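Local coordinates for Serine/threonine-protein kinase-like protein ACR4 (Arabidopsis thaliana, PDB 7A0J) that forms with the CLE40 peptide a ligand-receptor pair controlling formative cell divisions in root meristems, this chain being the extracellular WD40-type propeller domain of the receptor kinase, at residues His45-Gly50 and Leu61-His66; Gly188-Gly193 and Phe241-Ile246; Asp55-Gly60 and Gly72-Ile77; Gly271-Ala276 and Cys283-Gly288; Ser155-Val160 and Glu178-Lys183. One frame throughout, in Å; residues are numbered along the deposited sequence. Where two conformers were deposited one is given.

Interaction 1: His45-Gly50 and Leu61-His66; sequences HLQFIG and LLMLSH
This contact is one end of the beta hairpin made by strands 48-53 and 57-62, in the second repeat of the propeller, where Phe48 faces Leu62 as an antiparallel non-hydrogen-bonded pair. On one side of that pair Ile49 N donates to Leu61 O (2.9 Å), almost straight along the carbonyl; on the other, Met63 N reaches Gln47 O (3.0 Å) from above the carbonyl plane. A water gives Gln47 O a second proton at 2.9 Å and accepts a longer bond from Leu64 N, so beyond the direct bond from Met63 the two backbones are linked through water, as residues 63-65 take up helical backbone angles.

A beta-branched residue suits position 49, because it can touch Leu61 and Met63 at once. Ile49 holds CG1 between its backbone N and carbonyl carbon (chi1 54°), which sends its two arms to different neighbours: CD1 meets Leu61 CD2 at 3.6 Å, while CG2 meets Met63 CG, also at 3.6 Å. Met63 bends at its last torsion (chi3 76°) and its CE comes to 3.8 Å from Gln47 CB. The ring of Phe48 runs beside Leu62 and points the same way, its CE2 lying 3.6 Å from Leu62 CD2. Beyond Leu62, the side chain of Leu46 adds a looser methyl contact.

Strand 68-72 continues the sheet: Tyr69 touches Leu46, Phe48 and Leu62, and Trp71 meets the Phe48 ring. Leu61 packs on Met4, and His66 ND1 is hydrogen-bonded to Glu90 just before strand 91-96.

Interaction 2: Gly188-Gly193 and Phe241-Ile246; sequences GYHVCG and FYACGI
Tyr189 and Phe241 make the aromatic contact. The two rings extend in the same direction with planes at 18°, but they are slid so far apart, centroids 5.6 Å from each other, that they hardly overlap; Phe241 CE1 comes 3.7 Å from both CD2 and CE2 of Tyr189.

His190 makes a close C-H...O approach. Its chi1 of 81° puts CG between the backbone N and carbonyl carbon, and the ring presents CE1 to Tyr242 O at 3.0 Å, with the oxygen at the ring edge and near its plane. An imidazole suits this place because the CH between its two nitrogens is polarised and would probably be attracted to the carbonyl oxygen.

The apolar contact is that of Ala243 CB with Cys192 SG, at 3.6 Å. His190 NE2 is a further van der Waals neighbour of Ala243 CB, at 3.8 Å. An alanine in place of His190 would probably open a gap beside Ala243 CB and leave Tyr242 O without its ring neighbour.

Strands 190-193 and 242-246 run almost parallel, at 18°, yet their axes stay 8.4 Å apart and no hydrogen bond joins them: they are middle strands of separate three-stranded sheets, in repeats 5 and 6. Disulfides tie them to strands 202-206 and 253-257 of their own sheets, Cys192 to Cys204 and Cys244 to Cys255, while Cys192 also rests on Val236 of strand 233-238.

Interaction 3: Asp55-Gly60 and Gly72-Ile77; sequences DGFMCG and GNSAFI
Ile77 plants its terminal CD1 squarely over the ring of Phe57, 3.2 Å from the centroid and only 6° off the normal. This very close CH-pi contact puts the methyl about equally near all six ring carbons, and the isoleucine chi2 of 147°, some 30° from the anti position, is consistent with some strain in reaching the ring. The two side chains meet at about a right angle. Ser74 adds its CB, 3.9 Å from Phe57 CD1.

The contact lies where strands 57-62 and 68-72 of the second repeat's sheet part: Phe57 and Gly72 form an antiparallel non-hydrogen-bonded pair, and Asn73 N donates to Gly56 O at 2.9 Å. Glycine suits both places. A CB on Gly72 would run into Gly56 O, and one on Gly56, whose phi is positive, would strike Asn73 O.

Beyond the strand Ser74 makes an ST turn, its OG accepting from Phe76 N at 3.2 Å and, weakly, from Ile77 N, which folds the chain back toward the ring. An alanine in place of Phe57 would probably open a gap under Ile77 CD1 and free that arm to turn. Met79 also touches Phe57, whose carbonyl oxygen is hydrogen-bonded to Ser10 OG.

Interaction 4: Gly271-Ala276 and Cys283-Gly288; sequences GFYDLA and CGVLTG
Tyr273 and Val285 meet ring to methyl, and the tyrosine can be followed outward from CB. Its chi1 of 79° places Tyr273 CG between the backbone N and carbonyl carbon, 4.0 Å from Val285 O. Next, Tyr273 CD2 comes to 3.4 Å from Leu286 O, which lies at the ring edge. CE2 and CZ carry the CH-pi contact: Val285 CG2 sits over the face, offset toward the rim and 3.4 Å from Tyr273 CZ. At the tip, Tyr273 OH lies 3.7 Å from Val285 CG2. A tyrosine suits this place, since its face can cover a valine while its polar hydroxyl is at home in an exposed site.

Phe272 works with a glycine instead. Gly284 CA lies over its ring, 3.9 Å from the centroid, and a CB on Gly284 would collide with Phe272 CD1. Further out, Phe272 CE1 touches Leu286 CD1 at 3.4 Å.

The backbones are laced by four bonds. Ala276 and Cys283 exchange two, each 2.8 Å between the N of one and the O of the other; Val285 N donates to Asp274 O, and Tyr273 N to Val285 O. Asp274 also turns its OD1 back to accept from Leu275 N.

Ile7 and Ile9 of the N-terminal strand 7-10 cover Ala276, and a disulfide joins Cys283 to Cys295 in strand 294-297. Together this is a beta hairpin, strands 274-277 and 281-285, within the seventh repeat of a beta-propeller.

Interaction 5: Ser155-Val160 and Glu178-Lys183; sequences SKDKSV and EKKFQK
The ring of Phe181 takes Val160 at a slant, with Val160 CG1 4.1 Å from Phe181 CE2 and the carbonyl oxygen of Lys158 likewise approaching obliquely. Outside the contact the indole of Trp205 meets the same ring, planes at about 30°. A large aromatic suits this place because the ring is buried against both Val160 and Trp205. The other flat group is the carboxylate of Asp157: Ser159 OG donates to OD1 at 2.7 Å, coming from above the carboxylate plane, and Ser154 OG bonds to the same oxygen. An aspartate here gathers the two serines into the turn.

One direct backbone hydrogen bond crosses the contact, Phe181 N to Lys158 O at 3.1 Å, with an N-H...O angle of 159°. Lys158 has positive phi (53°) in the turn and lays its CB 3.6 Å from Phe181 O. Lys180 NZ lies 4.4 Å from Asp157 OD2, beyond a salt bridge, though the opposite charges would probably still attract; the lysine chain runs implausibly close to Asp157 O, and its exact course is doubtful. The same ammonium makes a weak bond back to Glu178 O. A water accepts from Val160 N at 3.2 Å and lies 2.8 Å from Lys179 O, so it bridges the two backbones there.

The pairing thus joins the turn between strands 150-154 and 160-163, in repeat 4, to the start of strand 181-186, in repeat 5. Phe181 also packs on Leu153, Leu195 and Leu203, while Gln182 and Lys183 form a classic beta bulge opposite Ile194 of strand 190-195.

Interactions 1 and 3 take opposite ends of strand 57-62 and touch through Phe48 CD2 and Gly60 CA, 3.5 Å apart. Interaction 2 touches both interaction 5 and interaction 4: Gly193 C lies 3.6 Å from Phe181 CD1 of interaction 5, within one sheet, and Ile246 CD1 lies 3.4 Å from Asp274 N of interaction 4, in the next. Interactions 4 and 5 do not touch, their nearest atoms being about 7 Å apart. The centres of interactions 1 and 2 are about 27 Å apart, across the chain's centre. Interactions 2 and 5 join successive repeats; interactions 1 and 3 lie within repeat 2 and interaction 4 within repeat 7. The kinase active site is not in this ectodomain.

Interaction 1: His45-Gly50 and Leu61-His66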
# COMPACT_ATOMS: atom_id res chain seq x y z
N HIS A 45 -20.57 -5.84 5.30
CA HIS A 45 -21.40 -4.65 5.62
C HIS A 45 -20.56 -3.46 6.09
O HIS A 45 -21.07 -2.33 6.00
CB HIS A 45 -22.48 -5.03 6.64
CG HIS A 45 -23.32 -6.19 6.22
ND1 HIS A 45 -24.47 -6.04 5.47
CD2 HIS A 45 -23.18 -7.52 6.43
CE1 HIS A 45 -25.01 -7.22 5.24
NE2 HIS A 45 -24.24 -8.15 5.82
N LEU A 46 -19.34 -3.68 6.61
CA LEU A 46 -18.43 -2.58 7.05
C LEU A 46 -17.91 -1.84 5.81
O LEU A 46 -17.43 -2.51 4.88
CB LEU A 46 -17.27 -3.14 7.87
CG LEU A 46 -17.61 -3.69 9.26
CD1 LEU A 46 -16.35 -4.11 9.99
CD2 LEU A 46 -18.39 -2.67 10.08
N GLN A 47 -18.01 -0.50 5.82
CA GLN A 47 -17.56 0.37 4.70
C GLN A 47 -16.13 0.84 4.99
O GLN A 47 -15.80 1.07 6.17
CB GLN A 47 -18.53 1.54 4.52
CG GLN A 47 -19.90 1.09 4.03
CD GLN A 47 -20.95 2.17 4.19
OE1 GLN A 47 -21.50 2.67 3.21
NE2 GLN A 47 -21.23 2.53 5.43
N PHE A 48 -15.31 0.95 3.94
CA PHE A 48 -13.88 1.34 3.99
C PHE A 48 -13.61 2.45 2.97
O PHE A 48 -14.28 2.48 1.92
CB PHE A 48 -12.99 0.13 3.72
CG PHE A 48 -13.11 -0.98 4.74
CD1 PHE A 48 -14.05 -1.98 4.58
CD2 PHE A 48 -12.28 -1.01 5.85
CE1 PHE A 48 -14.17 -3.00 5.52
CE2 PHE A 48 -12.39 -2.03 6.78
CZ PHE A 48 -13.34 -3.02 6.62
N ILE A 49 -12.64 3.32 3.27
CA ILE A 49 -12.19 4.41 2.35
C ILE A 49 -10.82 4.04 1.77
O ILE A 49 -10.40 4.72 0.81
CB ILE A 49 -12.20 5.78 3.05
CG1 ILE A 49 -11.41 5.80 4.37
CG2 ILE A 49 -13.64 6.24 3.27
CD1 ILE A 49 -11.51 7.10 5.12
N GLY A 50 -10.17 2.99 2.28
CA GLY A 50 -8.87 2.51 1.78
C GLY A 50 -8.53 1.13 2.30
O GLY A 50 -9.06 0.74 3.36
N LEU A 61 -9.09 1.22 6.30
CA LEU A 61 -9.53 2.40 7.10
C LEU A 61 -11.06 2.46 7.05
O LEU A 61 -11.60 2.68 5.95
CB LEU A 61 -8.89 3.67 6.52
CG LEU A 61 -9.18 4.96 7.28
CD1 LEU A 61 -8.85 4.82 8.76
CD2 LEU A 61 -8.42 6.13 6.67
N LEU A 62 -11.72 2.23 8.19
CA LEU A 62 -13.20 2.24 8.32
C LEU A 62 -13.72 3.65 7.99
O LEU A 62 -13.14 4.63 8.48
CB LEU A 62 -13.60 1.83 9.74
CG LEU A 62 -13.41 0.35 10.08
CD1 LEU A 62 -13.53 0.12 11.58
CD2 LEU A 62 -14.42 -0.51 9.33
N MET A 63 -14.79 3.72 7.19
CA MET A 63 -15.36 4.99 6.66
C MET A 63 -15.98 5.82 7.79
O MET A 63 -15.85 7.05 7.74
CB MET A 63 -16.42 4.70 5.59
CG MET A 63 -16.89 5.93 4.85
SD MET A 63 -18.04 5.52 3.52
CE MET A 63 -19.53 5.20 4.46
N LEU A 64 -16.63 5.17 8.76
CA LEU A 64 -17.42 5.85 9.83
C LEU A 64 -16.51 6.19 11.02
O LEU A 64 -16.45 7.38 11.38
CB LEU A 64 -18.58 4.95 10.25
CG LEU A 64 -19.58 4.61 9.14
CD1 LEU A 64 -20.69 3.71 9.67
CD2 LEU A 64 -20.18 5.87 8.53
N SER A 65 -15.82 5.20 11.59
CA SER A 65 -15.01 5.33 12.83
C SER A 65 -13.61 5.89 12.52
O SER A 65 -12.98 6.42 13.45
CB SER A 65 -14.92 4.02 13.56
OG SER A 65 -14.12 3.10 12.83
N HIS A 66 -13.15 5.76 11.27
CA HIS A 66 -11.81 6.22 10.79
C HIS A 66 -10.70 5.50 11.58
O HIS A 66 -9.65 6.12 11.82
CB HIS A 66 -11.70 7.75 10.88
CG HIS A 66 -12.65 8.47 9.99
ND1 HIS A 66 -13.34 9.60 10.40
CD2 HIS A 66 -13.04 8.24 8.71
CE1 HIS A 66 -14.10 10.03 9.41
NE2 HIS A 66 -13.93 9.21 8.37
O HOH W 1 -17.36 1.97 8.39

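Interaction 2: Gly188-Gly193 and Phe241-Ile246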
# COMPACT_ATOMS: atom_id res chain seq x y z
N GLY A 188 9.46 -4.41 -0.70
CA GLY A 188 10.13 -5.18 0.36
C GLY A 188 11.31 -4.42 0.96
O GLY A 188 11.30 -4.17 2.18
N TYR A 189 12.29 -4.06 0.13
CA TYR A 189 13.59 -3.48 0.55
C TYR A 189 13.98 -2.33 -0.38
O TYR A 189 15.19 -2.08 -0.58
CB TYR A 189 14.65 -4.58 0.60
CG TYR A 189 14.20 -5.83 1.31
CD1 TYR A 189 14.33 -5.96 2.69
CD2 TYR A 189 13.61 -6.87 0.62
CE1 TYR A 189 13.90 -7.09 3.35
CE2 TYR A 189 13.17 -8.01 1.26
CZ TYR A 189 13.31 -8.13 2.64
OH TYR A 189 12.89 -9.25 3.28
N HIS A 190 12.98 -1.64 -0.93
CA HIS A 190 13.14 -0.47 -1.84
C HIS A 190 11.91 0.43 -1.74
O HIS A 190 10.86 -0.04 -1.25
CB HIS A 190 13.38 -0.93 -3.28
CG HIS A 190 12.12 -1.29 -3.99
ND1 HIS A 190 11.58 -2.56 -3.96
CD2 HIS A 190 11.26 -0.54 -4.73
CE1 HIS A 190 10.47 -2.58 -4.66
NE2 HIS A 190 10.25 -1.35 -5.13
N VAL A 191 12.04 1.66 -2.23
CA VAL A 191 10.91 2.60 -2.47
C VAL A 191 11.05 3.14 -3.90
O VAL A 191 12.19 3.48 -4.28
CB VAL A 191 10.88 3.75 -1.44
CG1 VAL A 191 9.65 4.63 -1.61
CG2 VAL A 191 10.98 3.24 -0.02
N CYS A 192 9.95 3.18 -4.65
CA CYS A 192 9.84 3.91 -5.94
C CYS A 192 8.92 5.11 -5.74
O CYS A 192 7.88 4.95 -5.07
CB CYS A 192 9.33 3.01 -7.07
SG CYS A 192 10.50 1.73 -7.56
N GLY A 193 9.31 6.27 -6.27
CA GLY A 193 8.54 7.52 -6.19
C GLY A 193 8.35 8.14 -7.56
O GLY A 193 9.34 8.18 -8.32
N PHE A 241 11.03 -7.77 -4.36
CA PHE A 241 12.31 -7.55 -5.09
C PHE A 241 12.06 -6.93 -6.48
O PHE A 241 12.94 -7.06 -7.35
CB PHE A 241 13.08 -8.86 -5.22
CG PHE A 241 13.45 -9.51 -3.91
CD1 PHE A 241 14.27 -8.87 -3.00
CD2 PHE A 241 12.99 -10.78 -3.60
CE1 PHE A 241 14.61 -9.47 -1.80
CE2 PHE A 241 13.33 -11.39 -2.40
CZ PHE A 241 14.14 -10.73 -1.50
N TYR A 242 10.92 -6.27 -6.67
CA TYR A 242 10.51 -5.67 -7.98
C TYR A 242 9.54 -4.51 -7.74
O TYR A 242 9.02 -4.37 -6.62
CB TYR A 242 9.86 -6.73 -8.87
CG TYR A 242 8.46 -7.10 -8.48
CD1 TYR A 242 8.21 -8.19 -7.65
CD2 TYR A 242 7.37 -6.36 -8.90
CE1 TYR A 242 6.92 -8.53 -7.26
CE2 TYR A 242 6.08 -6.68 -8.52
CZ TYR A 242 5.85 -7.76 -7.70
OH TYR A 242 4.58 -8.09 -7.33
N ALA A 243 9.31 -3.71 -8.78
CA ALA A 243 8.26 -2.67 -8.84
C ALA A 243 7.51 -2.80 -10.17
O ALA A 243 8.08 -3.36 -11.12
CB ALA A 243 8.87 -1.30 -8.68
N CYS A 244 6.27 -2.31 -10.22
CA CYS A 244 5.44 -2.20 -11.45
C CYS A 244 4.79 -0.82 -11.48
O CYS A 244 4.60 -0.23 -10.40
CB CYS A 244 4.36 -3.28 -11.51
SG CYS A 244 5.01 -4.97 -11.51
N GLY A 245 4.46 -0.33 -12.67
CA GLY A 245 3.81 0.98 -12.87
C GLY A 245 2.88 0.96 -14.07
O GLY A 245 3.00 0.04 -14.90
N ILE A 246 1.97 1.94 -14.13
CA ILE A 246 1.08 2.20 -15.29
C ILE A 246 1.64 3.42 -16.04
O ILE A 246 1.75 4.48 -15.40
CB ILE A 246 -0.38 2.41 -14.82
CG1 ILE A 246 -0.91 1.16 -14.12
CG2 ILE A 246 -1.27 2.84 -15.97
CD1 ILE A 246 -2.27 1.34 -13.47

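Interaction 3: Asp55-Gly60 and Gly72-Ile77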
# COMPACT_ATOMS: atom_id res chain seq x y z
N ASP A 55 1.33 -9.97 5.24
CA ASP A 55 1.48 -11.44 5.32
C ASP A 55 0.39 -12.00 6.25
O ASP A 55 0.53 -11.84 7.47
CB ASP A 55 2.89 -11.84 5.78
CG ASP A 55 3.19 -13.31 5.60
OD1 ASP A 55 2.26 -14.13 5.74
OD2 ASP A 55 4.36 -13.63 5.31
N GLY A 56 -0.64 -12.62 5.66
CA GLY A 56 -1.69 -13.36 6.39
C GLY A 56 -2.87 -12.48 6.78
O GLY A 56 -3.80 -13.01 7.42
N PHE A 57 -2.87 -11.19 6.42
CA PHE A 57 -3.93 -10.24 6.85
C PHE A 57 -4.17 -9.16 5.78
O PHE A 57 -3.23 -8.76 5.07
CB PHE A 57 -3.57 -9.61 8.19
CG PHE A 57 -2.35 -8.72 8.16
CD1 PHE A 57 -1.09 -9.23 8.41
CD2 PHE A 57 -2.47 -7.37 7.87
CE1 PHE A 57 0.03 -8.41 8.38
CE2 PHE A 57 -1.35 -6.55 7.84
CZ PHE A 57 -0.10 -7.07 8.10
N MET A 58 -5.43 -8.73 5.69
CA MET A 58 -5.89 -7.53 4.95
C MET A 58 -6.37 -6.50 5.98
O MET A 58 -7.00 -6.93 6.97
CB MET A 58 -7.04 -7.89 4.00
CG MET A 58 -7.60 -6.72 3.22
SD MET A 58 -6.37 -5.83 2.23
CE MET A 58 -5.84 -7.10 1.08
N CYS A 59 -6.03 -5.22 5.80
CA CYS A 59 -6.53 -4.12 6.66
C CYS A 59 -7.18 -3.04 5.80
O CYS A 59 -6.87 -2.97 4.60
CB CYS A 59 -5.44 -3.49 7.53
SG CYS A 59 -4.47 -4.68 8.49
N GLY A 60 -8.07 -2.27 6.42
CA GLY A 60 -8.76 -1.13 5.79
C GLY A 60 -8.97 -0.01 6.79
O GLY A 60 -8.98 -0.29 8.01
N GLY A 72 -8.24 -11.78 8.69
CA GLY A 72 -7.28 -12.84 8.35
C GLY A 72 -6.77 -13.52 9.61
O GLY A 72 -7.53 -13.58 10.60
N ASN A 73 -5.53 -13.99 9.58
CA ASN A 73 -4.90 -14.73 10.71
C ASN A 73 -3.38 -14.57 10.61
O ASN A 73 -2.78 -15.18 9.70
CB ASN A 73 -5.35 -16.19 10.73
CG ASN A 73 -5.10 -16.87 12.06
OD1 ASN A 73 -4.35 -16.37 12.89
ND2 ASN A 73 -5.74 -18.01 12.27
N SER A 74 -2.80 -13.76 11.50
CA SER A 74 -1.35 -13.46 11.56
C SER A 74 -0.83 -13.75 12.98
O SER A 74 -1.52 -13.37 13.94
CB SER A 74 -1.07 -12.03 11.16
OG SER A 74 0.30 -11.70 11.36
N ALA A 75 0.34 -14.38 13.08
CA ALA A 75 1.02 -14.71 14.35
C ALA A 75 1.77 -13.48 14.88
O ALA A 75 2.28 -13.56 16.02
CB ALA A 75 1.97 -15.87 14.14
N PHE A 76 1.83 -12.39 14.10
CA PHE A 76 2.67 -11.19 14.38
C PHE A 76 1.81 -9.97 14.73
O PHE A 76 2.30 -9.12 15.50
CB PHE A 76 3.59 -10.93 13.18
CG PHE A 76 4.59 -12.03 12.93
CD1 PHE A 76 5.64 -12.25 13.82
CD2 PHE A 76 4.49 -12.85 11.82
CE1 PHE A 76 6.55 -13.26 13.60
CE2 PHE A 76 5.41 -13.86 11.60
CZ PHE A 76 6.44 -14.07 12.49
N ILE A 77 0.58 -9.87 14.20
CA ILE A 77 -0.38 -8.77 14.54
C ILE A 77 -1.74 -9.36 14.90
O ILE A 77 -2.06 -10.48 14.45
CB ILE A 77 -0.51 -7.73 13.40
CG1 ILE A 77 -1.00 -8.35 12.09
CG2 ILE A 77 0.78 -6.96 13.21
CD1 ILE A 77 -1.87 -7.43 11.28

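Interaction 4: Gly271-Ala276 and Cys283-Gly288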
# COMPACT_ATOMS: atom_id res chain seq x y z
N GLY A 271 -4.91 -2.22 -20.75
CA GLY A 271 -4.90 -0.89 -20.11
C GLY A 271 -5.59 -0.92 -18.76
O GLY A 271 -6.84 -0.90 -18.73
N PHE A 272 -4.81 -0.99 -17.68
CA PHE A 272 -5.29 -0.96 -16.27
C PHE A 272 -5.46 0.50 -15.84
O PHE A 272 -4.75 1.37 -16.38
CB PHE A 272 -4.29 -1.66 -15.34
CG PHE A 272 -4.02 -3.11 -15.66
CD1 PHE A 272 -4.98 -4.08 -15.42
CD2 PHE A 272 -2.80 -3.50 -16.19
CE1 PHE A 272 -4.73 -5.41 -15.71
CE2 PHE A 272 -2.55 -4.83 -16.47
CZ PHE A 272 -3.51 -5.79 -16.23
N TYR A 273 -6.37 0.76 -14.89
CA TYR A 273 -6.57 2.08 -14.25
C TYR A 273 -5.90 2.10 -12.87
O TYR A 273 -5.78 3.21 -12.31
CB TYR A 273 -8.06 2.46 -14.21
CG TYR A 273 -8.89 1.82 -13.13
CD1 TYR A 273 -8.86 2.28 -11.83
CD2 TYR A 273 -9.76 0.77 -13.42
CE1 TYR A 273 -9.64 1.71 -10.83
CE2 TYR A 273 -10.54 0.18 -12.44
CZ TYR A 273 -10.48 0.66 -11.14
OH TYR A 273 -11.25 0.08 -10.16
N ASP A 274 -5.47 0.95 -12.35
CA ASP A 274 -4.76 0.85 -11.05
C ASP A 274 -4.06 -0.52 -10.92
O ASP A 274 -4.49 -1.47 -11.60
CB ASP A 274 -5.71 1.09 -9.88
CG ASP A 274 -5.04 1.66 -8.64
OD1 ASP A 274 -3.80 1.75 -8.62
OD2 ASP A 274 -5.78 2.01 -7.69
N LEU A 275 -3.02 -0.58 -10.08
CA LEU A 275 -2.25 -1.82 -9.76
C LEU A 275 -2.19 -2.00 -8.24
O LEU A 275 -2.32 -1.00 -7.51
CB LEU A 275 -0.83 -1.71 -10.32
CG LEU A 275 -0.69 -1.71 -11.84
CD1 LEU A 275 0.78 -1.64 -12.23
CD2 LEU A 275 -1.35 -2.93 -12.46
N ALA A 276 -2.00 -3.25 -7.80
CA ALA A 276 -1.65 -3.64 -6.42
C ALA A 276 -0.55 -4.71 -6.49
O ALA A 276 -0.55 -5.50 -7.45
CB ALA A 276 -2.87 -4.15 -5.69
N CYS A 283 -1.40 -7.51 -9.27
CA CYS A 283 -2.77 -7.53 -9.84
C CYS A 283 -3.12 -6.14 -10.37
O CYS A 283 -2.75 -5.15 -9.73
CB CYS A 283 -3.79 -7.98 -8.79
SG CYS A 283 -3.44 -9.62 -8.12
N GLY A 284 -3.79 -6.09 -11.53
CA GLY A 284 -4.32 -4.86 -12.14
C GLY A 284 -5.83 -4.96 -12.32
O GLY A 284 -6.33 -6.09 -12.48
N VAL A 285 -6.52 -3.82 -12.29
CA VAL A 285 -8.00 -3.72 -12.50
C VAL A 285 -8.26 -2.96 -13.81
O VAL A 285 -7.64 -1.89 -14.00
CB VAL A 285 -8.71 -3.07 -11.30
CG1 VAL A 285 -8.80 -4.03 -10.12
CG2 VAL A 285 -8.06 -1.76 -10.86
N LEU A 286 -9.11 -3.51 -14.67
CA LEU A 286 -9.56 -2.90 -15.95
C LEU A 286 -10.83 -2.09 -15.70
O LEU A 286 -10.89 -0.93 -16.14
CB LEU A 286 -9.82 -3.99 -16.99
CG LEU A 286 -8.58 -4.63 -17.62
CD1 LEU A 286 -7.96 -5.66 -16.69
CD2 LEU A 286 -8.93 -5.27 -18.95
N THR A 287 -11.81 -2.70 -15.02
CA THR A 287 -13.15 -2.13 -14.74
C THR A 287 -13.69 -2.71 -13.43
O THR A 287 -13.01 -3.56 -12.83
CB THR A 287 -14.10 -2.39 -15.92
OG1 THR A 287 -15.40 -1.89 -15.57
CG2 THR A 287 -14.20 -3.85 -16.30
N GLY A 288 -14.88 -2.26 -13.01
CA GLY A 288 -15.56 -2.69 -11.77
C GLY A 288 -16.70 -3.66 -12.05
O GLY A 288 -17.67 -3.66 -11.26

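Interaction 5: Ser155-Val160 and Glu178-Lys183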
# COMPACT_ATOMS: atom_id res chain seq x y z
N SER A 155 4.31 17.05 3.75
CA SER A 155 3.20 17.90 3.23
C SER A 155 3.75 19.26 2.80
O SER A 155 3.18 19.86 1.87
CB SER A 155 2.10 18.04 4.25
OG SER A 155 1.10 18.93 3.79
N LYS A 156 4.83 19.72 3.45
CA LYS A 156 5.43 21.07 3.26
C LYS A 156 6.24 21.12 1.96
O LYS A 156 5.99 22.03 1.15
CB LYS A 156 6.32 21.43 4.46
N ASP A 157 7.19 20.19 1.77
CA ASP A 157 8.22 20.25 0.70
C ASP A 157 8.28 18.94 -0.10
O ASP A 157 9.33 18.70 -0.72
CB ASP A 157 9.58 20.61 1.28
CG ASP A 157 10.17 19.56 2.22
OD1 ASP A 157 9.38 18.75 2.75
OD2 ASP A 157 11.40 19.56 2.40
N LYS A 158 7.23 18.11 -0.06
CA LYS A 158 7.05 16.90 -0.91
C LYS A 158 8.26 15.96 -0.84
O LYS A 158 8.40 15.12 -1.74
CB LYS A 158 6.79 17.33 -2.36
CG LYS A 158 5.61 18.27 -2.56
CD LYS A 158 5.12 18.33 -3.99
CE LYS A 158 3.84 19.13 -4.15
NZ LYS A 158 4.08 20.58 -3.94
N SER A 159 9.09 16.07 0.21
CA SER A 159 10.29 15.22 0.43
C SER A 159 9.87 13.89 1.05
O SER A 159 8.86 13.86 1.78
CB SER A 159 11.31 15.93 1.28
OG SER A 159 10.73 16.39 2.50
N VAL A 160 10.62 12.81 0.76
CA VAL A 160 10.34 11.44 1.27
C VAL A 160 11.06 11.26 2.62
O VAL A 160 12.23 11.67 2.73
CB VAL A 160 10.74 10.34 0.26
CG1 VAL A 160 12.25 10.23 0.08
CG2 VAL A 160 10.15 8.99 0.65
N GLU A 178 15.82 17.47 -1.74
CA GLU A 178 15.46 18.31 -2.91
C GLU A 178 14.55 17.52 -3.87
O GLU A 178 13.82 18.16 -4.64
CB GLU A 178 16.72 18.80 -3.64
CG GLU A 178 17.47 19.88 -2.89
CD GLU A 178 18.15 19.45 -1.60
OE1 GLU A 178 18.49 18.26 -1.48
OE2 GLU A 178 18.34 20.32 -0.72
N LYS A 179 14.60 16.18 -3.82
CA LYS A 179 13.76 15.28 -4.65
C LYS A 179 12.29 15.41 -4.22
O LYS A 179 11.96 15.00 -3.09
CB LYS A 179 14.23 13.82 -4.53
CG LYS A 179 15.61 13.55 -5.12
CD LYS A 179 15.64 13.59 -6.63
CE LYS A 179 17.04 13.49 -7.20
NZ LYS A 179 17.76 14.78 -7.09
N LYS A 180 11.46 15.98 -5.10
CA LYS A 180 10.01 16.24 -4.86
C LYS A 180 9.19 15.11 -5.51
O LYS A 180 9.42 14.83 -6.70
CB LYS A 180 9.62 17.60 -5.43
CG LYS A 180 10.42 18.78 -4.89
CD LYS A 180 10.11 19.10 -3.44
CE LYS A 180 11.08 20.09 -2.82
NZ LYS A 180 12.10 19.41 -1.98
N PHE A 181 8.28 14.51 -4.74
CA PHE A 181 7.45 13.34 -5.15
C PHE A 181 5.97 13.70 -5.01
O PHE A 181 5.60 14.39 -4.04
CB PHE A 181 7.82 12.13 -4.29
CG PHE A 181 9.21 11.60 -4.53
CD1 PHE A 181 9.53 10.95 -5.71
CD2 PHE A 181 10.21 11.81 -3.59
CE1 PHE A 181 10.81 10.48 -5.93
CE2 PHE A 181 11.50 11.34 -3.82
CZ PHE A 181 11.80 10.68 -4.99
N GLN A 182 5.14 13.25 -5.96
CA GLN A 182 3.66 13.36 -5.92
C GLN A 182 3.06 12.02 -5.45
O GLN A 182 1.93 12.04 -4.94
CB GLN A 182 3.09 13.80 -7.27
CG GLN A 182 3.37 12.85 -8.43
CD GLN A 182 2.90 13.43 -9.74
OE1 GLN A 182 3.69 13.70 -10.65
NE2 GLN A 182 1.60 13.64 -9.85
N LYS A 183 3.79 10.91 -5.62
CA LYS A 183 3.39 9.56 -5.16
C LYS A 183 4.64 8.74 -4.80
O LYS A 183 5.68 8.95 -5.45
CB LYS A 183 2.55 8.85 -6.23
CG LYS A 183 1.22 9.52 -6.55
CD LYS A 183 0.30 8.68 -7.41
CE LYS A 183 -1.04 9.35 -7.65
NZ LYS A 183 -1.82 8.63 -8.68
O HOH W 2 13.09 13.48 -1.09